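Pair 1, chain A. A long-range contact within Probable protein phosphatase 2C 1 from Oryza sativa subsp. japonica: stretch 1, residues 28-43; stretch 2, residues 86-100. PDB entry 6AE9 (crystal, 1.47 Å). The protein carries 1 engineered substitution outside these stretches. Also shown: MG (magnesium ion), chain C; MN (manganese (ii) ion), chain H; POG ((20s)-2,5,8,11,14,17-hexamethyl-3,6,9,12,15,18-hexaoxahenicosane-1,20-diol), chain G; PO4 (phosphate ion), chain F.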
# COMPACT_ATOMS: atom_id res chain seq x y z
N ASP A 28 5.17 13.75 -22.55
CA ASP A 28 4.71 14.20 -23.86
C ASP A 28 3.45 13.49 -24.34
O ASP A 28 2.65 14.10 -25.07
CB ASP A 28 5.82 14.04 -24.90
CG ASP A 28 6.98 14.99 -24.67
OD1 ASP A 28 6.78 16.02 -23.99
OD2 ASP A 28 8.09 14.71 -25.17
N ASP A 29 3.25 12.23 -23.96
CA ASP A 29 2.10 11.46 -24.44
C ASP A 29 1.27 11.05 -23.23
O ASP A 29 0.73 11.91 -22.55
CB ASP A 29 2.53 10.31 -25.33
CG ASP A 29 3.72 10.65 -26.17
OD1 ASP A 29 3.59 11.55 -27.02
OD2 ASP A 29 4.78 10.03 -25.97
N GLY A 30 1.15 9.74 -22.96
CA GLY A 30 0.32 9.31 -21.85
C GLY A 30 0.95 9.57 -20.51
O GLY A 30 0.24 9.75 -19.51
N GLY A 31 2.28 9.61 -20.45
CA GLY A 31 2.99 9.90 -19.22
C GLY A 31 3.72 8.68 -18.68
O GLY A 31 3.11 7.63 -18.48
N VAL A 32 5.02 8.82 -18.45
CA VAL A 32 5.83 7.73 -17.93
C VAL A 32 6.98 8.34 -17.13
O VAL A 32 7.49 9.41 -17.46
CB VAL A 32 6.33 6.81 -19.07
CG1 VAL A 32 7.09 7.62 -20.11
CG2 VAL A 32 7.19 5.67 -18.52
N PHE A 33 7.36 7.66 -16.05
CA PHE A 33 8.56 8.06 -15.33
C PHE A 33 9.18 6.84 -14.67
O PHE A 33 8.54 5.79 -14.53
CB PHE A 33 8.29 9.18 -14.31
CG PHE A 33 7.31 8.81 -13.24
CD1 PHE A 33 7.73 8.09 -12.13
CD2 PHE A 33 5.98 9.18 -13.34
CE1 PHE A 33 6.83 7.75 -11.14
CE2 PHE A 33 5.07 8.85 -12.34
CZ PHE A 33 5.50 8.12 -11.24
N ALA A 34 10.43 7.00 -14.27
CA ALA A 34 11.15 5.94 -13.59
C ALA A 34 12.19 6.57 -12.68
O ALA A 34 12.70 7.66 -12.95
CB ALA A 34 11.84 5.01 -14.60
N VAL A 35 12.48 5.87 -11.58
CA VAL A 35 13.51 6.27 -10.62
C VAL A 35 14.35 5.05 -10.32
O VAL A 35 13.82 3.94 -10.18
CB VAL A 35 12.89 6.81 -9.32
CG1 VAL A 35 13.97 7.23 -8.34
CG2 VAL A 35 11.96 7.98 -9.59
N ALA A 36 15.66 5.25 -10.22
CA ALA A 36 16.57 4.20 -9.78
C ALA A 36 17.52 4.76 -8.73
O ALA A 36 18.04 5.87 -8.88
CB ALA A 36 17.37 3.64 -10.95
N ASP A 37 17.72 4.00 -7.67
CA ASP A 37 18.56 4.41 -6.55
C ASP A 37 19.76 3.46 -6.50
O ASP A 37 19.63 2.31 -6.06
CB ASP A 37 17.75 4.35 -5.25
CG ASP A 37 18.57 4.71 -4.02
OD1 ASP A 37 19.81 4.78 -4.11
OD2 ASP A 37 17.96 4.88 -2.95
N GLY A 38 20.92 3.94 -6.93
CA GLY A 38 22.13 3.15 -6.84
C GLY A 38 22.47 2.85 -5.39
O GLY A 38 22.42 3.75 -4.55
N VAL A 39 22.79 1.60 -5.09
CA VAL A 39 22.91 1.14 -3.70
C VAL A 39 24.22 1.64 -3.10
O VAL A 39 25.31 1.37 -3.63
CB VAL A 39 22.80 -0.38 -3.61
CG1 VAL A 39 23.06 -0.85 -2.18
CG2 VAL A 39 21.43 -0.85 -4.09
N SER A 40 24.12 2.38 -2.00
CA SER A 40 25.30 2.77 -1.24
C SER A 40 26.06 1.53 -0.81
O SER A 40 25.47 0.52 -0.42
CB SER A 40 24.89 3.56 -0.00
OG SER A 40 24.27 4.79 -0.33
N GLY A 41 27.38 1.61 -0.86
CA GLY A 41 28.23 0.50 -0.51
C GLY A 41 29.06 -0.02 -1.66
O GLY A 41 30.11 -0.62 -1.42
N TRP A 42 28.62 0.20 -2.90
CA TRP A 42 29.47 -0.17 -4.03
C TRP A 42 30.77 0.62 -4.05
O TRP A 42 31.77 0.16 -4.60
CB TRP A 42 28.73 -0.01 -5.36
CG TRP A 42 27.80 -1.14 -5.61
CD1 TRP A 42 26.46 -1.16 -5.35
CD2 TRP A 42 28.12 -2.42 -6.14
NE1 TRP A 42 25.93 -2.37 -5.70
CE2 TRP A 42 26.93 -3.17 -6.19
CE3 TRP A 42 29.30 -3.01 -6.60
CZ2 TRP A 42 26.88 -4.47 -6.67
CZ3 TRP A 42 29.25 -4.30 -7.08
CH2 TRP A 42 28.05 -5.02 -7.11
N ALA A 43 30.78 1.81 -3.44
CA ALA A 43 32.02 2.57 -3.34
C ALA A 43 33.09 1.79 -2.60
O ALA A 43 34.29 2.01 -2.82
CB ALA A 43 31.76 3.92 -2.67
N SER A 86 27.23 -1.82 -16.61
CA SER A 86 27.96 -1.23 -15.50
C SER A 86 27.89 -2.14 -14.28
O SER A 86 26.86 -2.76 -14.01
CB SER A 86 27.36 0.13 -15.14
OG SER A 86 27.54 1.08 -16.18
N VAL A 87 28.99 -2.21 -13.54
CA VAL A 87 28.99 -2.92 -12.27
C VAL A 87 28.24 -2.09 -11.23
O VAL A 87 28.43 -0.87 -11.13
CB VAL A 87 30.43 -3.21 -11.82
CG1 VAL A 87 30.46 -3.80 -10.43
CG2 VAL A 87 31.11 -4.13 -12.82
N GLY A 88 27.37 -2.73 -10.47
CA GLY A 88 26.64 -2.05 -9.41
C GLY A 88 25.26 -2.65 -9.23
O GLY A 88 24.99 -3.76 -9.68
N SER A 89 24.40 -1.90 -8.54
CA SER A 89 23.04 -2.34 -8.29
C SER A 89 22.17 -1.14 -7.94
O SER A 89 22.68 -0.06 -7.60
CB SER A 89 22.96 -3.41 -7.19
OG SER A 89 23.22 -2.86 -5.91
N ALA A 90 20.86 -1.34 -8.02
CA ALA A 90 19.91 -0.27 -7.76
C ALA A 90 18.53 -0.83 -7.45
O ALA A 90 18.14 -1.89 -7.96
CB ALA A 90 19.79 0.66 -8.98
N THR A 91 17.81 -0.11 -6.61
CA THR A 91 16.36 -0.25 -6.54
C THR A 91 15.76 0.58 -7.67
O THR A 91 16.39 1.51 -8.18
CB THR A 91 15.86 0.23 -5.19
OG1 THR A 91 16.07 1.64 -5.07
CG2 THR A 91 16.61 -0.48 -4.05
N VAL A 92 14.54 0.25 -8.08
CA VAL A 92 13.97 0.89 -9.25
C VAL A 92 12.45 0.81 -9.22
O VAL A 92 11.88 -0.18 -8.74
CB VAL A 92 14.56 0.29 -10.55
CG1 VAL A 92 14.31 -1.22 -10.59
CG2 VAL A 92 14.01 0.99 -11.79
N ILE A 93 11.80 1.84 -9.74
CA ILE A 93 10.37 1.82 -9.99
C ILE A 93 10.12 2.45 -11.36
O ILE A 93 10.77 3.44 -11.72
CB ILE A 93 9.60 2.53 -8.85
CG1 ILE A 93 8.09 2.40 -9.06
CG2 ILE A 93 10.01 4.01 -8.73
CD1 ILE A 93 7.29 2.75 -7.82
N ILE A 94 9.22 1.84 -12.13
CA ILE A 94 8.71 2.40 -13.39
C ILE A 94 7.20 2.52 -13.27
O ILE A 94 6.53 1.57 -12.85
CB ILE A 94 9.07 1.50 -14.59
CG1 ILE A 94 10.58 1.33 -14.74
CG2 ILE A 94 8.47 2.07 -15.87
CD1 ILE A 94 10.96 0.41 -15.89
N ALA A 95 6.66 3.68 -13.67
CA ALA A 95 5.22 3.90 -13.69
C ALA A 95 4.82 4.50 -15.03
O ALA A 95 5.49 5.41 -15.54
CB ALA A 95 4.77 4.83 -12.56
N MET A 96 3.71 4.01 -15.58
CA MET A 96 3.26 4.39 -16.91
C MET A 96 1.75 4.58 -16.88
O MET A 96 1.02 3.70 -16.42
CB MET A 96 3.66 3.26 -17.85
CG MET A 96 3.04 3.22 -19.20
SD MET A 96 3.70 1.73 -19.98
CE MET A 96 5.45 2.07 -19.93
N LEU A 97 1.26 5.72 -17.38
CA LEU A 97 -0.17 6.00 -17.37
C LEU A 97 -0.75 5.76 -18.75
O LEU A 97 -0.33 6.38 -19.73
CB LEU A 97 -0.45 7.45 -16.96
CG LEU A 97 -1.94 7.74 -16.75
CD1 LEU A 97 -2.42 7.06 -15.48
CD2 LEU A 97 -2.19 9.24 -16.69
N GLU A 98 -1.73 4.86 -18.84
CA GLU A 98 -2.46 4.72 -20.08
C GLU A 98 -3.53 5.80 -20.20
O GLU A 98 -3.93 6.44 -19.21
CB GLU A 98 -3.09 3.33 -20.17
CG GLU A 98 -2.08 2.20 -20.02
CD GLU A 98 -1.16 2.03 -21.24
OE1 GLU A 98 -1.36 2.74 -22.25
OE2 GLU A 98 -0.24 1.19 -21.18
N LYS A 99 -4.00 6.03 -21.43
CA LYS A 99 -4.94 7.11 -21.68
C LYS A 99 -6.28 6.90 -20.98
O LYS A 99 -7.03 7.87 -20.79
CB LYS A 99 -5.15 7.30 -23.19
CG LYS A 99 -3.96 7.95 -23.88
CD LYS A 99 -3.45 9.15 -23.10
CE LYS A 99 -3.20 10.35 -24.00
NZ LYS A 99 -1.90 10.24 -24.73
N THR A 100 -6.58 5.66 -20.60
CA THR A 100 -7.75 5.35 -19.78
C THR A 100 -7.59 5.84 -18.35
O THR A 100 -8.59 5.93 -17.62
CB THR A 100 -7.92 3.83 -19.73
OG1 THR A 100 -8.83 3.48 -18.69
CG2 THR A 100 -6.58 3.16 -19.47
MG MG C . 21.61 5.14 -3.34
MN MN H . 18.57 5.86 -1.19
OH POG G . 20.56 -12.10 0.11
C2 POG G . 21.50 -11.26 0.72
C1 POG G . 20.76 -10.26 1.62
C3 POG G . 22.30 -10.50 -0.34
O2 POG G . 21.49 -9.53 -0.94
C5 POG G . 22.05 -8.89 -2.05
O1 POG G . 35.80 -9.04 -9.15
C4 POG G . 34.76 -8.88 -10.07
C6 POG G . 33.42 -8.87 -9.34
O3 POG G . 33.20 -10.11 -8.72
C7 POG G . 33.25 -10.05 -7.32
C8 POG G . 31.88 -10.38 -6.73
O4 POG G . 31.13 -9.20 -6.53
C9 POG G . 31.24 -8.57 -5.28
C10 POG G . 29.86 -8.42 -4.64
O5 POG G . 29.65 -7.12 -4.19
C11 POG G . 28.30 -6.84 -3.95
C12 POG G . 28.14 -5.91 -2.75
O6 POG G . 26.82 -5.41 -2.70
C13 POG G . 25.94 -6.14 -1.88
C14 POG G . 24.61 -6.40 -2.59
O7 POG G . 24.13 -7.68 -2.26
C15 POG G . 22.89 -7.70 -1.61
C16 POG G . 20.93 -8.39 -2.95
C17 POG G . 24.78 -6.31 -4.10
C18 POG G . 29.14 -4.77 -2.88
C19 POG G . 29.74 -9.36 -3.45
C20 POG G . 32.10 -11.14 -5.42
C21 POG G . 32.29 -8.59 -10.33
P PO4 F . 20.91 4.46 -0.71
O1 PO4 F . 21.47 3.41 -1.63
O2 PO4 F . 19.54 4.08 -0.22
O3 PO4 F . 21.82 4.64 0.50
O4 PO4 F . 20.79 5.76 -1.46
O HOH W 1 -2.47 9.09 -19.97
O HOH W 2 2.43 6.15 -21.04
O HOH W 3 15.45 3.63 -2.96
O HOH W 4 23.46 5.64 -2.70
O HOH W 5 21.34 6.83 -4.41
O HOH W 6 18.23 7.62 -2.33

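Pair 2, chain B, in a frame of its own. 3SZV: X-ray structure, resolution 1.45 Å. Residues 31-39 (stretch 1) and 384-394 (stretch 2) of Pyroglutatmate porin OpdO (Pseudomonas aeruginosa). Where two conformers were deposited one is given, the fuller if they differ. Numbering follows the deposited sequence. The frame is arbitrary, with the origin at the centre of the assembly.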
# COMPACT_ATOMS: atom_id res chain seq x y z
N ASN B 31 -8.43 -16.23 -5.74
CA ASN B 31 -9.75 -16.25 -6.32
C ASN B 31 -10.51 -15.12 -5.64
O ASN B 31 -10.64 -15.08 -4.42
CB ASN B 31 -10.42 -17.60 -6.06
CG ASN B 31 -11.74 -17.73 -6.77
OD1 ASN B 31 -12.79 -17.39 -6.21
ND2 ASN B 31 -11.71 -18.21 -8.01
N PHE B 32 -11.01 -14.19 -6.45
CA PHE B 32 -11.50 -12.92 -5.95
C PHE B 32 -12.93 -12.67 -6.43
O PHE B 32 -13.19 -12.67 -7.63
CB PHE B 32 -10.59 -11.79 -6.43
CG PHE B 32 -10.68 -10.54 -5.61
CD1 PHE B 32 -9.63 -10.19 -4.77
CD2 PHE B 32 -11.78 -9.71 -5.68
CE1 PHE B 32 -9.69 -9.04 -4.01
CE2 PHE B 32 -11.85 -8.55 -4.92
CZ PHE B 32 -10.80 -8.22 -4.08
N TYR B 33 -13.83 -12.46 -5.48
CA TYR B 33 -15.20 -12.08 -5.81
C TYR B 33 -15.49 -10.71 -5.22
O TYR B 33 -15.14 -10.42 -4.07
CB TYR B 33 -16.20 -13.11 -5.30
CG TYR B 33 -17.63 -12.66 -5.52
CD1 TYR B 33 -18.22 -12.77 -6.77
CD2 TYR B 33 -18.37 -12.12 -4.48
CE1 TYR B 33 -19.52 -12.36 -6.98
CE2 TYR B 33 -19.67 -11.70 -4.68
CZ TYR B 33 -20.24 -11.82 -5.93
OH TYR B 33 -21.54 -11.41 -6.13
N PHE B 34 -16.15 -9.88 -6.01
CA PHE B 34 -16.38 -8.50 -5.64
C PHE B 34 -17.81 -8.13 -6.00
O PHE B 34 -18.27 -8.41 -7.11
CB PHE B 34 -15.37 -7.64 -6.41
CG PHE B 34 -15.54 -6.16 -6.23
CD1 PHE B 34 -14.81 -5.48 -5.28
CD2 PHE B 34 -16.42 -5.45 -7.04
CE1 PHE B 34 -14.95 -4.11 -5.12
CE2 PHE B 34 -16.57 -4.09 -6.88
CZ PHE B 34 -15.84 -3.42 -5.92
N ASN B 35 -18.53 -7.52 -5.06
CA ASN B 35 -19.87 -7.04 -5.36
C ASN B 35 -20.06 -5.64 -4.80
O ASN B 35 -19.71 -5.37 -3.65
CB ASN B 35 -20.94 -7.99 -4.81
CG ASN B 35 -22.35 -7.51 -5.07
OD1 ASN B 35 -22.96 -6.86 -4.23
ND2 ASN B 35 -22.87 -7.84 -6.25
N ARG B 36 -20.57 -4.74 -5.64
CA ARG B 36 -20.95 -3.41 -5.19
C ARG B 36 -22.43 -3.17 -5.44
O ARG B 36 -22.92 -3.31 -6.56
CB ARG B 36 -20.13 -2.33 -5.91
CG ARG B 36 -18.78 -2.08 -5.29
CD ARG B 36 -18.24 -0.70 -5.65
NE ARG B 36 -17.04 -0.39 -4.88
CZ ARG B 36 -16.31 0.71 -5.04
NH1 ARG B 36 -16.66 1.62 -5.94
NH2 ARG B 36 -15.23 0.90 -4.29
N ASP B 37 -23.14 -2.82 -4.38
CA ASP B 37 -24.56 -2.53 -4.46
C ASP B 37 -24.78 -1.07 -4.10
O ASP B 37 -24.51 -0.65 -2.98
CB ASP B 37 -25.32 -3.44 -3.49
CG ASP B 37 -26.81 -3.15 -3.47
OD1 ASP B 37 -27.33 -2.61 -4.47
OD2 ASP B 37 -27.46 -3.46 -2.45
N PHE B 38 -25.28 -0.28 -5.05
CA PHE B 38 -25.56 1.12 -4.78
C PHE B 38 -27.01 1.30 -4.33
O PHE B 38 -27.93 0.77 -4.95
CB PHE B 38 -25.26 1.99 -6.00
CG PHE B 38 -23.79 2.10 -6.31
CD1 PHE B 38 -23.01 3.09 -5.72
CD2 PHE B 38 -23.19 1.21 -7.18
CE1 PHE B 38 -21.66 3.18 -6.01
CE2 PHE B 38 -21.84 1.30 -7.47
CZ PHE B 38 -21.08 2.29 -6.88
N ARG B 39 -27.20 2.05 -3.25
CA ARG B 39 -28.53 2.27 -2.70
C ARG B 39 -29.42 3.06 -3.67
O ARG B 39 -28.95 3.94 -4.38
CB ARG B 39 -28.45 2.99 -1.35
CG ARG B 39 -28.69 2.08 -0.15
CD ARG B 39 -29.86 2.56 0.71
NE ARG B 39 -29.52 3.75 1.49
CZ ARG B 39 -30.35 4.37 2.32
NH1 ARG B 39 -31.60 3.92 2.49
NH2 ARG B 39 -29.94 5.44 2.98
N ALA B 384 -21.82 11.92 -2.14
CA ALA B 384 -21.41 10.86 -3.05
C ALA B 384 -22.39 9.70 -2.98
O ALA B 384 -23.38 9.75 -2.26
CB ALA B 384 -19.99 10.40 -2.71
N ASN B 385 -22.09 8.65 -3.74
CA ASN B 385 -22.96 7.48 -3.83
C ASN B 385 -22.92 6.62 -2.57
O ASN B 385 -21.85 6.23 -2.11
CB ASN B 385 -22.57 6.63 -5.04
N ASP B 386 -24.09 6.35 -2.00
CA ASP B 386 -24.21 5.36 -0.94
C ASP B 386 -23.97 3.99 -1.54
O ASP B 386 -24.52 3.67 -2.60
CB ASP B 386 -25.62 5.37 -0.34
CG ASP B 386 -25.88 6.59 0.52
OD1 ASP B 386 -27.00 6.68 1.08
OD2 ASP B 386 -24.98 7.44 0.63
N LEU B 387 -23.17 3.17 -0.86
CA LEU B 387 -22.71 1.92 -1.42
C LEU B 387 -22.55 0.85 -0.34
O LEU B 387 -22.22 1.17 0.79
CB LEU B 387 -21.36 2.14 -2.11
CG LEU B 387 -20.49 0.93 -2.43
CD1 LEU B 387 -21.10 0.13 -3.56
CD2 LEU B 387 -19.09 1.37 -2.79
N ASP B 388 -22.80 -0.40 -0.71
CA ASP B 388 -22.40 -1.53 0.11
C ASP B 388 -21.53 -2.42 -0.75
O ASP B 388 -21.84 -2.66 -1.92
CB ASP B 388 -23.61 -2.32 0.63
CG ASP B 388 -24.26 -1.65 1.83
OD1 ASP B 388 -24.96 -0.65 1.61
OD2 ASP B 388 -24.05 -2.11 2.98
N GLU B 389 -20.44 -2.90 -0.18
CA GLU B 389 -19.47 -3.68 -0.93
C GLU B 389 -19.10 -4.93 -0.16
O GLU B 389 -18.86 -4.89 1.05
CB GLU B 389 -18.22 -2.83 -1.18
CG GLU B 389 -17.11 -3.53 -1.94
CD GLU B 389 -15.92 -2.61 -2.13
OE1 GLU B 389 -15.99 -1.69 -2.96
OE2 GLU B 389 -14.91 -2.80 -1.42
N ASN B 390 -19.07 -6.05 -0.86
CA ASN B 390 -18.54 -7.28 -0.28
C ASN B 390 -17.41 -7.79 -1.14
O ASN B 390 -17.50 -7.77 -2.37
CB ASN B 390 -19.64 -8.33 -0.15
CG ASN B 390 -20.61 -8.01 0.97
OD1 ASN B 390 -20.38 -8.36 2.13
ND2 ASN B 390 -21.72 -7.35 0.62
N ARG B 391 -16.32 -8.20 -0.49
CA ARG B 391 -15.22 -8.89 -1.17
C ARG B 391 -15.05 -10.25 -0.53
O ARG B 391 -15.14 -10.39 0.69
CB ARG B 391 -13.92 -8.10 -1.06
CG ARG B 391 -14.00 -6.68 -1.58
CD ARG B 391 -12.66 -5.96 -1.52
NE ARG B 391 -12.83 -4.54 -1.81
CZ ARG B 391 -11.86 -3.73 -2.22
NH1 ARG B 391 -10.62 -4.19 -2.40
NH2 ARG B 391 -12.12 -2.45 -2.46
N LEU B 392 -14.80 -11.25 -1.36
CA LEU B 392 -14.46 -12.57 -0.85
C LEU B 392 -13.19 -12.97 -1.57
O LEU B 392 -13.16 -13.03 -2.80
CB LEU B 392 -15.56 -13.58 -1.15
CG LEU B 392 -15.34 -14.95 -0.51
CD1 LEU B 392 -15.17 -14.81 1.00
CD2 LEU B 392 -16.49 -15.89 -0.85
N ILE B 393 -12.13 -13.21 -0.80
CA ILE B 393 -10.84 -13.54 -1.39
C ILE B 393 -10.35 -14.88 -0.85
O ILE B 393 -10.20 -15.06 0.36
CB ILE B 393 -9.79 -12.46 -1.09
CG1 ILE B 393 -10.36 -11.06 -1.36
CG2 ILE B 393 -8.52 -12.71 -1.90
CD1 ILE B 393 -10.90 -10.37 -0.12
N LEU B 394 -10.12 -15.81 -1.77
CA LEU B 394 -9.48 -17.08 -1.43
C LEU B 394 -8.04 -17.00 -1.93
O LEU B 394 -7.79 -16.60 -3.07
CB LEU B 394 -10.20 -18.25 -2.10
CG LEU B 394 -11.50 -18.76 -1.48
CD1 LEU B 394 -12.46 -17.62 -1.15
CD2 LEU B 394 -12.16 -19.77 -2.41
O HOH W 7 -13.71 -15.82 -3.76
O HOH W 8 -22.51 -5.65 -1.65
O HOH W 9 -26.13 -0.17 -0.82

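Both pairs are built on one rule: two antiparallel strands in register, joined by backbone hydrogen bonds at every second residue, with side chains alternating between the two faces. The N-to-C directions lie at 157° in pair 1 and 167° in pair 2, and the central backbones superpose to 0.6 Å. From position 33 to position 37 the ladder matches rung for rung; at the end, Leu97(A) N to Gly31(A) O at 2.9 Å is a single bond where pair 2 has two, Asn31(B) N to Leu394(B) O and Leu394(B) N to Asn31(B) O, both 2.8 Å. Val35(A) and Ile93(A) form a hydrogen-bonded pair, Val35(A) N to Ile93(A) O 3.0 Å and Ile93(A) N to Val35(A) O 2.9 Å; Asn35(B) and Asn390(B) occupy the same positions, with Asn35(B) N to Asn390(B) O and Asn390(B) N to Asn35(B) O both 2.9 Å. Because the main chain supplies these bonds, the side chains are free to differ, and they do.

On the face that carries Ala34(A) and Ala36(A), pair 1 is apolar, with the small alanines of the first strand set against Ile94(A) and Val92(A). Ala34(A) CB meets Ile94(A) CG1 at 3.9 Å, and Ala36(A) CB lies 4.4 Å from Val92(A) CG2. Pair 2 places Phe34(B), Arg391(B), Arg36(B) and Glu389(B) at these four positions. Here charge is paired: Glu389(B) OE1 takes a salt bridge across the strands from Arg36(B) NE at 2.5 Å, while Glu389(B) OE2 takes one along its own strand from Arg391(B) NE at 2.7 Å. One carboxylate thus serves two arginines, which suits a buried glutamate. Leu387(B) CD2 covers one face of the Arg36(B) guanidinium, 3.4 Å from Arg36(B) NE. The next pair in line contrasts as strongly: Gly38(A) offers Ala90(A) no side chain, whereas Phe38(B) receives Leu387(B) CD1 over its ring face, 4.0 Å from Phe38(B) CE1.

On the other face, Phe33(A) matches Tyr33(B), and Ala95(A) matches Leu392(B). The Phe33(A) ring (chi1 p) comes over its small partner, Ala95(A) CB to Phe33(A) CZ 3.6 Å. Tyr33(B) adopts t instead, and its contact with the larger leucine is made near the backbone, Tyr33(B) CB to Leu392(B) CB 4.2 Å.

Asp37(A) and Asp37(B) coincide, both t, with side-chain centres 0.6 Å apart, yet their surroundings differ. Asp37(A) is buried and bridges two metals, OD1 to MG 2.0 Å and OD2 to MN 2.1 Å, as befits a phosphatase; Asp37(B) is exposed. Across the strands, Thr91(A) OG1 and Asp37(A) OD2 share water 3, at 3.0 and 2.8 Å; in pair 2, water 9 instead donates to Asp37(B) O and Asp388(B) OD1, both at 2.7 Å. The register fixes where side chains start, and local chemistry decides what they do.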